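Local coordinates for enterobactin synthetase component F-related protein (Vibrio cholerae serotype O1, PDB 4OXI) that probably activates glycine with ATP as an adenylation domain, forming glycyl-adenylate in a lipopolysaccharide-modifying pathway tied to antimicrobial peptide resistance, at residues Cys50-Ser55 / Asn238-Ile243; Ala59-Arg64 / Glu202-Lys207; Gln255-Gln260 / Cys282-Pro287; His300-Val305 / Leu327-Leu332; Arg489-His494 / Ala514-His519. All coordinates share one frame; numbering follows the deposited sequence.

Contact 1 (Cys50-Ser55 / Asn238-Ile243); sequences CETRHS and NLHCYI
Cys50 carries SG opposite its backbone nitrogen (chi1 -177°), and His240 has CG opposite its carbonyl carbon; together these torsions bring the sulfur over the imidazole. The setting is a helix-helix packing of the AMP-binding fold: the first turn of helix 51-62 meets helix 236-249, their short axes 9.6 Å apart at closest and crossing at 69°. SG sits 3.6 Å from the centroid of the His240 ring and 29° off its normal, a sulfur-aromatic contact displaced toward the rim. Arg53 N lies over the same face and donates a 3.5 Å hydrogen bond to Cys50 SG, which ties the sulfur to the helix start. Arg53 CB approaches His240 NE2 to 3.8 Å.

Both imidazole nitrogens have partners beyond this pair of helices, ND1 with Glu213 OE1 and NE2 with Tyr118 OH, which would fix the ring's rotation. The nearby carboxylate might favour a charged ring and the guanidinium of Arg53 oppose it, the charge itself not being observed. Arg53 NH1 is hydrogen-bonded to the backbone O of the same Tyr118. Thr52 packs between the helices: CG2 lies 3.9 Å from His240 CD2, neither squarely over the ring nor at its edge, and 4.2 Å from Ile243 CG2. The other branch of Thr52 makes a weak hydrogen bond, OG1 donating to His240 O at 3.5 Å.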
# COMPACT_ATOMS: atom_id res chain seq x y z
N CYS A 50 -16.49 1.69 18.72
CA CYS A 50 -15.51 0.87 18.01
C CYS A 50 -14.39 0.31 18.91
O CYS A 50 -13.52 1.05 19.38
CB CYS A 50 -14.91 1.65 16.84
SG CYS A 50 -13.76 0.66 15.87
N GLU A 51 -14.41 -1.00 19.12
CA GLU A 51 -13.41 -1.68 19.93
C GLU A 51 -11.97 -1.44 19.46
O GLU A 51 -11.08 -1.18 20.28
CB GLU A 51 -13.72 -3.18 19.97
CG GLU A 51 -12.67 -4.04 20.67
CD GLU A 51 -12.99 -5.53 20.59
OE1 GLU A 51 -14.20 -5.89 20.63
OE2 GLU A 51 -12.05 -6.35 20.48
N THR A 52 -11.73 -1.51 18.15
CA THR A 52 -10.36 -1.35 17.63
C THR A 52 -9.84 0.06 17.86
O THR A 52 -8.71 0.26 18.29
CB THR A 52 -10.27 -1.67 16.13
OG1 THR A 52 -10.76 -3.00 15.89
CG2 THR A 52 -8.82 -1.57 15.66
N ARG A 53 -10.67 1.04 17.55
CA ARG A 53 -10.31 2.42 17.85
C ARG A 53 -10.03 2.59 19.34
O ARG A 53 -9.10 3.31 19.73
CB ARG A 53 -11.41 3.36 17.39
CG ARG A 53 -11.14 4.79 17.73
CD ARG A 53 -12.03 5.72 16.92
NE ARG A 53 -11.43 7.04 16.92
CZ ARG A 53 -10.80 7.58 15.88
NH1 ARG A 53 -10.26 8.77 16.02
NH2 ARG A 53 -10.74 6.96 14.72
N HIS A 54 -10.82 1.92 20.19
CA HIS A 54 -10.61 2.03 21.64
C HIS A 54 -9.26 1.47 22.03
O HIS A 54 -8.56 2.05 22.85
CB HIS A 54 -11.69 1.31 22.44
CG HIS A 54 -11.41 1.28 23.91
ND1 HIS A 54 -11.67 2.34 24.75
CD2 HIS A 54 -10.88 0.31 24.69
CE1 HIS A 54 -11.31 2.03 25.98
NE2 HIS A 54 -10.83 0.80 25.98
N SER A 55 -8.90 0.32 21.45
CA SER A 55 -7.62 -0.29 21.72
C SER A 55 -6.46 0.62 21.33
O SER A 55 -5.44 0.67 22.01
CB SER A 55 -7.49 -1.61 20.97
OG SER A 55 -8.54 -2.48 21.32
N ASN A 238 -13.60 -0.74 7.26
CA ASN A 238 -12.67 -1.59 6.49
C ASN A 238 -11.35 -1.74 7.25
O ASN A 238 -10.87 -2.85 7.48
CB ASN A 238 -12.32 -0.97 5.13
CG ASN A 238 -13.49 -0.90 4.18
OD1 ASN A 238 -13.63 0.09 3.45
ND2 ASN A 238 -14.32 -1.93 4.16
N LEU A 239 -10.77 -0.60 7.62
CA LEU A 239 -9.44 -0.59 8.24
C LEU A 239 -9.45 -1.23 9.62
O LEU A 239 -8.50 -1.93 9.99
CB LEU A 239 -8.94 0.86 8.36
CG LEU A 239 -7.71 1.13 9.23
CD1 LEU A 239 -6.50 0.34 8.73
CD2 LEU A 239 -7.40 2.63 9.28
N HIS A 240 -10.52 -0.97 10.38
CA HIS A 240 -10.63 -1.49 11.75
C HIS A 240 -10.78 -3.00 11.72
O HIS A 240 -10.21 -3.70 12.55
CB HIS A 240 -11.82 -0.86 12.48
CG HIS A 240 -11.55 0.53 12.97
ND1 HIS A 240 -12.53 1.49 13.07
CD2 HIS A 240 -10.40 1.11 13.39
CE1 HIS A 240 -12.00 2.61 13.53
NE2 HIS A 240 -10.72 2.41 13.74
N CYS A 241 -11.54 -3.51 10.75
CA CYS A 241 -11.63 -4.95 10.60
C CYS A 241 -10.25 -5.58 10.35
O CYS A 241 -9.88 -6.53 11.05
CB CYS A 241 -12.61 -5.33 9.49
SG CYS A 241 -12.73 -7.14 9.24
N TYR A 242 -9.49 -5.06 9.39
CA TYR A 242 -8.17 -5.62 9.11
C TYR A 242 -7.24 -5.61 10.30
O TYR A 242 -6.68 -6.63 10.66
CB TYR A 242 -7.45 -4.91 7.96
CG TYR A 242 -6.04 -5.44 7.80
CD1 TYR A 242 -5.82 -6.66 7.16
CD2 TYR A 242 -4.94 -4.75 8.29
CE1 TYR A 242 -4.54 -7.17 7.00
CE2 TYR A 242 -3.63 -5.25 8.13
CZ TYR A 242 -3.45 -6.46 7.49
OH TYR A 242 -2.17 -6.98 7.33
N ILE A 243 -7.06 -4.44 10.90
CA ILE A 243 -6.18 -4.31 12.05
C ILE A 243 -6.56 -5.26 13.19
O ILE A 243 -5.69 -5.91 13.78
CB ILE A 243 -6.15 -2.88 12.57
CG1 ILE A 243 -5.61 -1.93 11.49
CG2 ILE A 243 -5.27 -2.79 13.79
CD1 ILE A 243 -4.18 -2.27 11.08

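Contact 2 (Ala59-Arg64 / Glu202-Lys207); sequences AIQANR and ELLVVK
Glu202 meets Arg64 first, in a salt bridge that uses a single carboxylate oxygen. Its CB points away from the helix end, but the bend at chi2 (-81°) turns the carboxylate back. OE1 then takes Arg64 NH1 at 2.8 Å on its anti side, in the guanidinium plane, and a weak bond from Arg64 NH2 at 3.2 Å. The two planar groups are 54° apart, so this is not the flat two-oxygen pairing. The guanidinium is also held by the end of the preceding helix, where Arg64 NE donates to a lone pair of Gln61 O at 2.8 Å.

The peptide oxygen of Glu202 lies 3.2 Å from Gln61 NE2, whose clear hydrogen bond goes to Val201 O. At Leu204 the contact turns apolar: its side chain crosses that of Ile60 at about a right angle, CD1 lying 3.7 Å from Ile60 CG2, and the leucine continues onto Leu86 of helix 78-95. Val205 closes the line with CG2 3.7 Å from Gln61 OE1, these two side chains also crossing nearly perpendicularly. The polar grip lies at the more exposed end and the apolar one inward, an irregular, helix-like loop packed on the last turn of helix 51-62 within the AMP-binding fold.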
# COMPACT_ATOMS: atom_id res chain seq x y z
N ALA A 59 -3.76 2.12 23.94
CA ALA A 59 -2.34 1.88 23.70
C ALA A 59 -1.50 3.16 23.78
O ALA A 59 -0.39 3.15 24.31
CB ALA A 59 -2.13 1.19 22.36
N ILE A 60 -2.04 4.25 23.25
CA ILE A 60 -1.36 5.53 23.29
C ILE A 60 -1.19 5.98 24.75
O ILE A 60 -0.11 6.44 25.14
CB ILE A 60 -2.13 6.61 22.50
CG1 ILE A 60 -2.13 6.26 21.01
CG2 ILE A 60 -1.54 7.98 22.72
CD1 ILE A 60 -2.99 7.18 20.17
N GLN A 61 -2.24 5.83 25.54
CA GLN A 61 -2.22 6.23 26.94
C GLN A 61 -1.26 5.36 27.75
O GLN A 61 -0.45 5.86 28.52
CB GLN A 61 -3.61 6.12 27.56
CG GLN A 61 -4.62 7.11 27.01
CD GLN A 61 -6.01 6.93 27.64
OE1 GLN A 61 -6.54 5.81 27.71
NE2 GLN A 61 -6.61 8.03 28.09
N ALA A 62 -1.39 4.05 27.57
CA ALA A 62 -0.59 3.11 28.32
C ALA A 62 0.90 3.24 28.01
O ALA A 62 1.74 2.88 28.83
CB ALA A 62 -1.06 1.69 28.05
N ASN A 63 1.25 3.74 26.83
CA ASN A 63 2.66 3.82 26.45
C ASN A 63 3.13 5.23 26.15
O ASN A 63 4.05 5.42 25.36
CB ASN A 63 2.96 2.90 25.27
CG ASN A 63 2.60 1.45 25.56
OD1 ASN A 63 3.38 0.72 26.16
ND2 ASN A 63 1.42 1.03 25.10
N ARG A 64 2.52 6.22 26.79
CA ARG A 64 2.82 7.62 26.52
C ARG A 64 4.30 8.00 26.62
O ARG A 64 4.76 8.91 25.91
CB ARG A 64 1.96 8.55 27.41
CG ARG A 64 2.36 8.57 28.89
CD ARG A 64 1.24 9.15 29.78
NE ARG A 64 0.14 8.20 29.95
CZ ARG A 64 -0.94 8.42 30.70
NH1 ARG A 64 -1.07 9.56 31.36
NH2 ARG A 64 -1.90 7.50 30.79
N GLU A 202 -4.81 11.50 29.08
CA GLU A 202 -5.86 10.98 29.97
C GLU A 202 -7.24 11.24 29.35
O GLU A 202 -8.18 10.47 29.53
CB GLU A 202 -5.78 11.62 31.36
CG GLU A 202 -4.47 11.36 32.12
CD GLU A 202 -4.44 10.00 32.80
OE1 GLU A 202 -3.35 9.39 32.91
OE2 GLU A 202 -5.51 9.54 33.25
N LEU A 203 -7.32 12.33 28.59
CA LEU A 203 -8.57 12.81 27.99
C LEU A 203 -8.87 12.18 26.63
O LEU A 203 -9.96 12.38 26.09
CB LEU A 203 -8.51 14.33 27.82
CG LEU A 203 -9.01 15.23 28.96
CD1 LEU A 203 -8.55 14.72 30.33
CD2 LEU A 203 -8.55 16.67 28.73
N LEU A 204 -7.91 11.43 26.09
CA LEU A 204 -8.01 10.86 24.75
C LEU A 204 -9.35 10.18 24.43
O LEU A 204 -9.94 10.44 23.38
CB LEU A 204 -6.87 9.86 24.51
CG LEU A 204 -5.66 10.32 23.70
CD1 LEU A 204 -5.01 9.12 23.07
CD2 LEU A 204 -6.08 11.30 22.64
N VAL A 205 -9.81 9.32 25.32
CA VAL A 205 -11.01 8.52 25.05
C VAL A 205 -12.33 9.32 24.97
O VAL A 205 -13.28 8.88 24.32
CB VAL A 205 -11.13 7.34 26.05
CG1 VAL A 205 -12.23 6.38 25.64
CG2 VAL A 205 -9.80 6.61 26.14
N VAL A 206 -12.38 10.49 25.58
CA VAL A 206 -13.59 11.31 25.52
C VAL A 206 -13.48 12.52 24.59
O VAL A 206 -14.49 13.03 24.10
CB VAL A 206 -14.07 11.78 26.92
CG1 VAL A 206 -14.59 10.60 27.72
CG2 VAL A 206 -12.95 12.52 27.66
N LYS A 207 -12.25 12.98 24.33
CA LYS A 207 -12.02 14.10 23.43
C LYS A 207 -12.33 13.75 21.96
O LYS A 207 -12.29 14.62 21.08
CB LYS A 207 -10.58 14.61 23.56
CG LYS A 207 -10.43 15.82 24.47
CD LYS A 207 -9.79 16.99 23.71
CE LYS A 207 -9.43 18.14 24.64
NZ LYS A 207 -8.70 19.24 23.93

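Contact 3 (Gln255-Gln260 / Cys282-Pro287); sequences QDRVGQ and CLYVVP
Parallel strand pairing joins Arg257-Gln260 to Cys282-Val285, the two strands of a beta-alpha-beta unit whose crossover is helix 268-279. The register is regular: Arg257 faces Cys282, Val258 faces Leu283, Gly259 faces Tyr284 and Gln260 faces Val285. Five backbone hydrogen bonds support it. At the ends, Cys282 N donates to Asp256 O and Val286 N to Gln260 O, both at 3.1 Å. Between them, Val258 N to Cys282 O and Tyr284 N to Val258 O are each 2.7 Å long, and Gln260 N to Tyr284 O is the most bent at 141°.

On the sheet face carrying Val258 and Leu283, Leu283 CD1 reaches Val258 CG1 at 4.0 Å and Gln260 CB at 3.8 Å. Helix 268-279 covers this face, with Ser276 against both aliphatic residues. The amide of Gln260 is bonded elsewhere, its OE1 to Tyr111 OH.

The opposite face holds Arg257 and Tyr284. The extended arginine runs obliquely past the ring, CG 3.6 Å from Tyr284 CE2, while NH1 is hydrogen-bonded to His301 O. Guanidinium and ring planes differ by only 23°, and Tyr284 OH stands over the guanidinium centre, 3.3 Å from Arg257 CZ.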
# COMPACT_ATOMS: atom_id res chain seq x y z
N GLN A 255 7.31 -3.77 23.41
CA GLN A 255 8.76 -3.88 23.25
C GLN A 255 9.12 -4.19 21.80
O GLN A 255 10.29 -4.24 21.44
CB GLN A 255 9.35 -4.95 24.19
CG GLN A 255 8.96 -4.76 25.65
CD GLN A 255 8.95 -3.31 26.07
OE1 GLN A 255 9.90 -2.56 25.82
NE2 GLN A 255 7.86 -2.89 26.70
N ASP A 256 8.10 -4.39 20.97
CA ASP A 256 8.33 -4.73 19.57
C ASP A 256 8.81 -3.51 18.78
O ASP A 256 8.49 -2.36 19.12
CB ASP A 256 7.06 -5.33 18.95
CG ASP A 256 6.91 -6.83 19.25
OD1 ASP A 256 7.87 -7.58 19.01
OD2 ASP A 256 5.82 -7.26 19.71
N ARG A 257 9.60 -3.76 17.73
CA ARG A 257 10.09 -2.73 16.83
C ARG A 257 9.65 -3.08 15.43
O ARG A 257 10.05 -4.12 14.89
CB ARG A 257 11.62 -2.65 16.86
CG ARG A 257 12.18 -2.24 18.22
CD ARG A 257 13.70 -2.11 18.16
NE ARG A 257 14.23 -1.54 19.40
CZ ARG A 257 15.45 -1.04 19.53
NH1 ARG A 257 16.30 -1.04 18.50
NH2 ARG A 257 15.82 -0.55 20.69
N VAL A 258 8.81 -2.23 14.85
CA VAL A 258 8.16 -2.54 13.61
C VAL A 258 8.78 -1.79 12.44
O VAL A 258 8.91 -0.56 12.49
CB VAL A 258 6.67 -2.20 13.69
CG1 VAL A 258 5.98 -2.53 12.37
CG2 VAL A 258 6.04 -2.96 14.85
N GLY A 259 9.18 -2.52 11.41
CA GLY A 259 9.72 -1.87 10.23
C GLY A 259 8.63 -1.12 9.48
O GLY A 259 7.47 -1.54 9.48
N GLN A 260 9.00 -0.00 8.87
CA GLN A 260 8.11 0.69 7.94
C GLN A 260 8.84 0.79 6.59
O GLN A 260 9.44 1.82 6.27
CB GLN A 260 7.75 2.08 8.47
CG GLN A 260 6.40 2.60 7.99
CD GLN A 260 6.38 2.91 6.50
OE1 GLN A 260 6.71 4.03 6.09
NE2 GLN A 260 6.02 1.92 5.69
N CYS A 282 7.26 0.49 18.62
CA CYS A 282 7.98 1.57 17.95
C CYS A 282 8.11 1.28 16.47
O CYS A 282 8.57 0.19 16.06
CB CYS A 282 9.37 1.83 18.55
SG CYS A 282 10.13 3.40 17.92
N LEU A 283 7.70 2.26 15.66
CA LEU A 283 7.75 2.14 14.20
C LEU A 283 9.09 2.70 13.72
O LEU A 283 9.46 3.82 14.08
CB LEU A 283 6.58 2.91 13.57
CG LEU A 283 6.32 2.81 12.07
CD1 LEU A 283 5.91 1.40 11.68
CD2 LEU A 283 5.25 3.80 11.63
N TYR A 284 9.82 1.93 12.92
CA TYR A 284 11.09 2.39 12.38
C TYR A 284 10.96 2.67 10.88
O TYR A 284 10.78 1.75 10.08
CB TYR A 284 12.21 1.37 12.65
CG TYR A 284 12.71 1.41 14.09
CD1 TYR A 284 13.95 1.97 14.40
CD2 TYR A 284 11.94 0.90 15.14
CE1 TYR A 284 14.41 2.02 15.71
CE2 TYR A 284 12.39 0.95 16.46
CZ TYR A 284 13.63 1.50 16.73
OH TYR A 284 14.10 1.55 18.02
N VAL A 285 11.05 3.94 10.51
CA VAL A 285 10.93 4.32 9.10
C VAL A 285 12.21 4.00 8.32
O VAL A 285 13.28 4.50 8.66
CB VAL A 285 10.61 5.82 8.98
CG1 VAL A 285 10.58 6.25 7.51
CG2 VAL A 285 9.28 6.10 9.67
N VAL A 286 12.09 3.18 7.28
CA VAL A 286 13.26 2.83 6.47
C VAL A 286 13.61 3.99 5.56
O VAL A 286 12.82 4.36 4.69
CB VAL A 286 13.00 1.59 5.61
CG1 VAL A 286 14.20 1.31 4.69
CG2 VAL A 286 12.71 0.38 6.51
N PRO A 287 14.80 4.59 5.76
CA PRO A 287 15.26 5.71 4.93
C PRO A 287 15.31 5.27 3.47
O PRO A 287 15.59 4.10 3.21
CB PRO A 287 16.68 5.98 5.43
CG PRO A 287 16.75 5.34 6.78
CD PRO A 287 15.82 4.16 6.72

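Contact 4 (His300-Val305 / Leu327-Leu332); sequences HHQLTV and LPSLRL
Gln302-Val305 and Ser329-Leu332 run in the same direction, 6° apart end to end, and draw together to 4.1 Å between Thr304 CA and Leu330 CA before Val305 and Leu332 form a parallel beta bridge. Thr304 O takes two consecutive amides: Leu332 N at 3.1 Å and, weakly, Arg331 N at 2.9 Å.

Ser329 makes the main side-chain bond. Its chi1 of 73° places OG between backbone N and carbonyl carbon, and OG donates to Leu303 O at 2.7 Å from 39° above the carbonyl plane. Beside it, Gln302 OE1 touches Ser329 CB at 3.5 Å, while NE2 of the glutamine turns back to His299 O. Gln302 has positive phi and ends helix 294-301 in a Schellman motif; Leu327-Leu330 forms a type I beta turn. Helix end and turn thus lead into strands 305-308 and 332-336, neighbours in a five-stranded mixed sheet of the AMP-binding fold.

Leu330 carries CD2 to within 3.3 Å of Thr304 O, and Trp348 of helix 342-352 packs on the same leucine. Arg331 brings CG to 3.5 Å from that oxygen, then extends to Asp256, where NH2 forms a salt bridge with OD2; the other carboxylate oxygen, OD1, is bonded to Thr304 OG1.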
# COMPACT_ATOMS: atom_id res chain seq x y z
N HIS A 300 20.68 -3.79 12.11
CA HIS A 300 21.14 -2.53 12.70
C HIS A 300 20.19 -2.02 13.79
O HIS A 300 20.63 -1.56 14.85
CB HIS A 300 21.23 -1.48 11.60
CG HIS A 300 21.92 -0.22 12.01
ND1 HIS A 300 21.23 0.89 12.45
CD2 HIS A 300 23.23 0.13 12.00
CE1 HIS A 300 22.09 1.86 12.72
NE2 HIS A 300 23.30 1.42 12.46
N HIS A 301 18.89 -2.12 13.55
CA HIS A 301 17.93 -1.62 14.54
C HIS A 301 17.27 -2.72 15.34
O HIS A 301 16.36 -2.43 16.11
CB HIS A 301 16.83 -0.77 13.88
CG HIS A 301 17.33 0.53 13.33
ND1 HIS A 301 17.75 1.57 14.13
CD2 HIS A 301 17.51 0.94 12.05
CE1 HIS A 301 18.15 2.57 13.38
NE2 HIS A 301 18.02 2.22 12.11
N GLN A 302 17.70 -3.96 15.16
CA GLN A 302 17.11 -5.08 15.89
C GLN A 302 15.58 -5.09 15.74
O GLN A 302 14.86 -5.19 16.73
CB GLN A 302 17.50 -5.00 17.38
CG GLN A 302 19.01 -5.22 17.63
CD GLN A 302 19.44 -6.65 17.28
OE1 GLN A 302 19.14 -7.59 18.01
NE2 GLN A 302 20.12 -6.80 16.14
N LEU A 303 15.10 -4.97 14.51
CA LEU A 303 13.65 -5.02 14.27
C LEU A 303 13.10 -6.38 14.66
O LEU A 303 13.75 -7.40 14.43
CB LEU A 303 13.35 -4.76 12.79
CG LEU A 303 13.77 -3.39 12.26
CD1 LEU A 303 13.10 -3.12 10.91
CD2 LEU A 303 13.43 -2.28 13.25
N THR A 304 11.91 -6.39 15.24
CA THR A 304 11.30 -7.64 15.66
C THR A 304 10.15 -8.02 14.73
O THR A 304 9.73 -9.18 14.70
CB THR A 304 10.80 -7.56 17.12
OG1 THR A 304 9.79 -6.55 17.23
CG2 THR A 304 11.94 -7.22 18.07
N VAL A 305 9.66 -7.04 13.97
CA VAL A 305 8.52 -7.25 13.06
C VAL A 305 8.78 -6.61 11.69
O VAL A 305 9.20 -5.45 11.60
CB VAL A 305 7.20 -6.66 13.66
CG1 VAL A 305 6.01 -6.98 12.77
CG2 VAL A 305 6.94 -7.19 15.05
N LEU A 327 19.63 -13.05 11.54
CA LEU A 327 18.59 -12.10 11.93
C LEU A 327 17.79 -12.57 13.15
O LEU A 327 16.58 -12.75 13.05
CB LEU A 327 17.63 -11.86 10.76
CG LEU A 327 18.27 -11.22 9.54
CD1 LEU A 327 17.23 -10.98 8.44
CD2 LEU A 327 18.96 -9.92 9.94
N PRO A 328 18.47 -12.76 14.30
CA PRO A 328 17.80 -13.31 15.49
C PRO A 328 16.70 -12.43 16.06
O PRO A 328 15.83 -12.96 16.74
CB PRO A 328 18.93 -13.41 16.52
CG PRO A 328 19.97 -12.43 16.07
CD PRO A 328 19.90 -12.49 14.56
N SER A 329 16.73 -11.13 15.82
CA SER A 329 15.72 -10.27 16.46
C SER A 329 14.33 -10.34 15.78
O SER A 329 13.33 -9.95 16.38
CB SER A 329 16.19 -8.81 16.50
OG SER A 329 16.15 -8.22 15.20
N LEU A 330 14.28 -10.85 14.55
CA LEU A 330 13.06 -10.73 13.72
C LEU A 330 12.07 -11.86 13.98
O LEU A 330 12.14 -12.91 13.33
CB LEU A 330 13.43 -10.73 12.23
CG LEU A 330 12.67 -9.76 11.32
CD1 LEU A 330 12.72 -10.22 9.88
CD2 LEU A 330 11.24 -9.55 11.78
N ARG A 331 11.14 -11.65 14.90
CA ARG A 331 10.28 -12.76 15.36
C ARG A 331 9.04 -12.94 14.49
O ARG A 331 8.43 -14.01 14.50
CB ARG A 331 9.90 -12.59 16.83
CG ARG A 331 8.80 -11.58 17.12
CD ARG A 331 8.58 -11.47 18.64
NE ARG A 331 7.48 -10.58 18.98
CZ ARG A 331 6.19 -10.93 18.94
NH1 ARG A 331 5.84 -12.16 18.56
NH2 ARG A 331 5.26 -10.06 19.27
N LEU A 332 8.68 -11.91 13.73
CA LEU A 332 7.56 -12.02 12.80
C LEU A 332 7.89 -11.38 11.45
O LEU A 332 8.12 -10.17 11.37
CB LEU A 332 6.30 -11.39 13.40
CG LEU A 332 5.49 -12.17 14.44
CD1 LEU A 332 4.55 -11.24 15.19
CD2 LEU A 332 4.69 -13.30 13.79

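Contact 5 (Arg489-His494 / Ala514-His519); sequences RVTQAH and AFVDTH
Thr491 opens the contact at the last turn of helix 480-491, with OG1 4.4 Å from Val516 CG1, a loose touch. The hydroxyl is used in two backbone bonds: it pairs with Val487 O, one helical turn back, and accepts from Ala493 N at 3.2 Å, which makes an ST turn. Gln492 then leaves the helix with positive phi, and NE2 of its side chain folds back on Arg489 O.

Ala493 points its methyl at the other segment, CB 4.2 Å from Val516 CB and 3.7 Å from Asp517 OD2. Val516 lies on strand 512-516, the middle strand of a three-stranded sheet with 496-500 and 543-546; the small helix-and-sheet assembly is consistent with the C-terminal subdomain of adenylation enzymes. Trp527 of helix 524-531 packs against both Thr491 and Val516.

His494 supplies the polar link. Its N lies 2.7 Å from Asp517 OD2, but the bond is weak because the angle at hydrogen is 127°, and CB of the histidine is 3.4 Å from the same oxygen. OD2 also accepts from Ser495 N, so two successive amides converge on it. Asp517 chi1 of 61° sets CG between the backbone N and carbonyl carbon, from where OD2 faces these amides, and the second oxygen, OD1, receives His519 N at 2.9 Å in an Asx turn.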
# COMPACT_ATOMS: atom_id res chain seq x y z
N ARG A 489 0.67 6.30 -27.53
CA ARG A 489 0.48 7.74 -27.70
C ARG A 489 1.78 8.43 -28.11
O ARG A 489 1.81 9.21 -29.06
CB ARG A 489 0.02 8.38 -26.39
CG ARG A 489 -1.48 8.46 -26.19
CD ARG A 489 -1.85 9.67 -25.32
NE ARG A 489 -1.04 9.76 -24.11
CZ ARG A 489 -1.36 9.19 -22.94
NH1 ARG A 489 -0.56 9.33 -21.89
NH2 ARG A 489 -2.48 8.49 -22.82
N VAL A 490 2.84 8.13 -27.37
CA VAL A 490 4.12 8.81 -27.52
C VAL A 490 4.84 8.40 -28.81
O VAL A 490 5.46 9.23 -29.47
CB VAL A 490 5.01 8.55 -26.28
CG1 VAL A 490 6.41 9.04 -26.52
CG2 VAL A 490 4.41 9.21 -25.04
N THR A 491 4.74 7.13 -29.19
CA THR A 491 5.41 6.68 -30.40
C THR A 491 4.56 6.75 -31.66
O THR A 491 5.11 6.76 -32.76
CB THR A 491 5.94 5.25 -30.25
OG1 THR A 491 4.84 4.33 -30.19
CG2 THR A 491 6.79 5.13 -28.99
N GLN A 492 3.24 6.78 -31.50
CA GLN A 492 2.32 6.74 -32.64
C GLN A 492 2.47 5.45 -33.44
O GLN A 492 2.01 5.35 -34.58
CB GLN A 492 2.47 7.96 -33.56
CG GLN A 492 1.98 9.29 -32.96
CD GLN A 492 0.52 9.22 -32.54
OE1 GLN A 492 -0.36 8.97 -33.36
NE2 GLN A 492 0.27 9.44 -31.25
N ALA A 493 3.12 4.45 -32.84
CA ALA A 493 3.29 3.14 -33.46
C ALA A 493 1.97 2.40 -33.67
O ALA A 493 1.02 2.57 -32.91
CB ALA A 493 4.24 2.28 -32.63
N HIS A 494 1.92 1.57 -34.70
CA HIS A 494 0.74 0.77 -34.99
C HIS A 494 0.67 -0.43 -34.05
O HIS A 494 -0.40 -0.84 -33.60
CB HIS A 494 0.79 0.26 -36.43
CG HIS A 494 -0.40 -0.57 -36.81
ND1 HIS A 494 -0.41 -1.95 -36.72
CD2 HIS A 494 -1.63 -0.22 -37.26
CE1 HIS A 494 -1.59 -2.41 -37.10
NE2 HIS A 494 -2.35 -1.38 -37.43
N ALA A 514 10.00 -2.25 -24.06
CA ALA A 514 9.00 -1.98 -25.08
C ALA A 514 9.42 -2.51 -26.45
O ALA A 514 10.58 -2.36 -26.85
CB ALA A 514 8.69 -0.49 -25.13
N PHE A 515 8.49 -3.13 -27.17
CA PHE A 515 8.66 -3.48 -28.58
C PHE A 515 7.71 -2.64 -29.41
O PHE A 515 6.51 -2.59 -29.13
CB PHE A 515 8.35 -4.95 -28.84
CG PHE A 515 9.33 -5.89 -28.20
CD1 PHE A 515 10.41 -6.38 -28.92
CD2 PHE A 515 9.17 -6.29 -26.88
CE1 PHE A 515 11.32 -7.24 -28.34
CE2 PHE A 515 10.08 -7.17 -26.28
CZ PHE A 515 11.16 -7.64 -27.02
N VAL A 516 8.25 -1.95 -30.41
CA VAL A 516 7.41 -1.20 -31.34
C VAL A 516 7.66 -1.71 -32.75
O VAL A 516 8.66 -2.38 -33.01
CB VAL A 516 7.71 0.30 -31.27
CG1 VAL A 516 7.47 0.82 -29.84
CG2 VAL A 516 9.15 0.57 -31.71
N ASP A 517 6.74 -1.43 -33.66
CA ASP A 517 6.91 -1.90 -35.02
C ASP A 517 8.05 -1.15 -35.72
O ASP A 517 8.61 -0.18 -35.18
CB ASP A 517 5.60 -1.76 -35.80
CG ASP A 517 5.12 -0.33 -35.88
OD1 ASP A 517 5.87 0.52 -36.39
OD2 ASP A 517 3.98 -0.06 -35.44
N THR A 518 8.40 -1.59 -36.93
CA THR A 518 9.53 -1.05 -37.68
C THR A 518 9.13 0.11 -38.59
O THR A 518 9.98 0.63 -39.33
CB THR A 518 10.19 -2.15 -38.53
OG1 THR A 518 9.17 -2.87 -39.24
CG2 THR A 518 10.95 -3.14 -37.64
N HIS A 519 7.87 0.53 -38.54
CA HIS A 519 7.38 1.59 -39.43
C HIS A 519 7.35 2.96 -38.79
O HIS A 519 7.07 3.95 -39.46
CB HIS A 519 5.98 1.26 -39.93
CG HIS A 519 5.87 -0.10 -40.53
ND1 HIS A 519 5.12 -1.11 -39.96
CD2 HIS A 519 6.45 -0.64 -41.63
CE1 HIS A 519 5.23 -2.20 -40.69
NE2 HIS A 519 6.03 -1.94 -41.71

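From the N terminus, helix 51-62 starts two closures: contact 1 links its first turn to helix 236-249, and contact 2, nested inside that long loop, links its last turn to the loop at 202-207. Their centres are about 16 Å apart, and they touch through His54 and Val205. Contacts 3 and 4 follow in series, each closing a short loop of about twenty residues. They also meet directly, Gly259 CA lying 3.7 Å from Leu303 CD1, so strand 257-260 packs on the segment leading into strand 305-308. Contact 5 closes last, about 49 Å from contact 1 between centres and across the chain's centre, tying a separate helix and sheet; no closures cross.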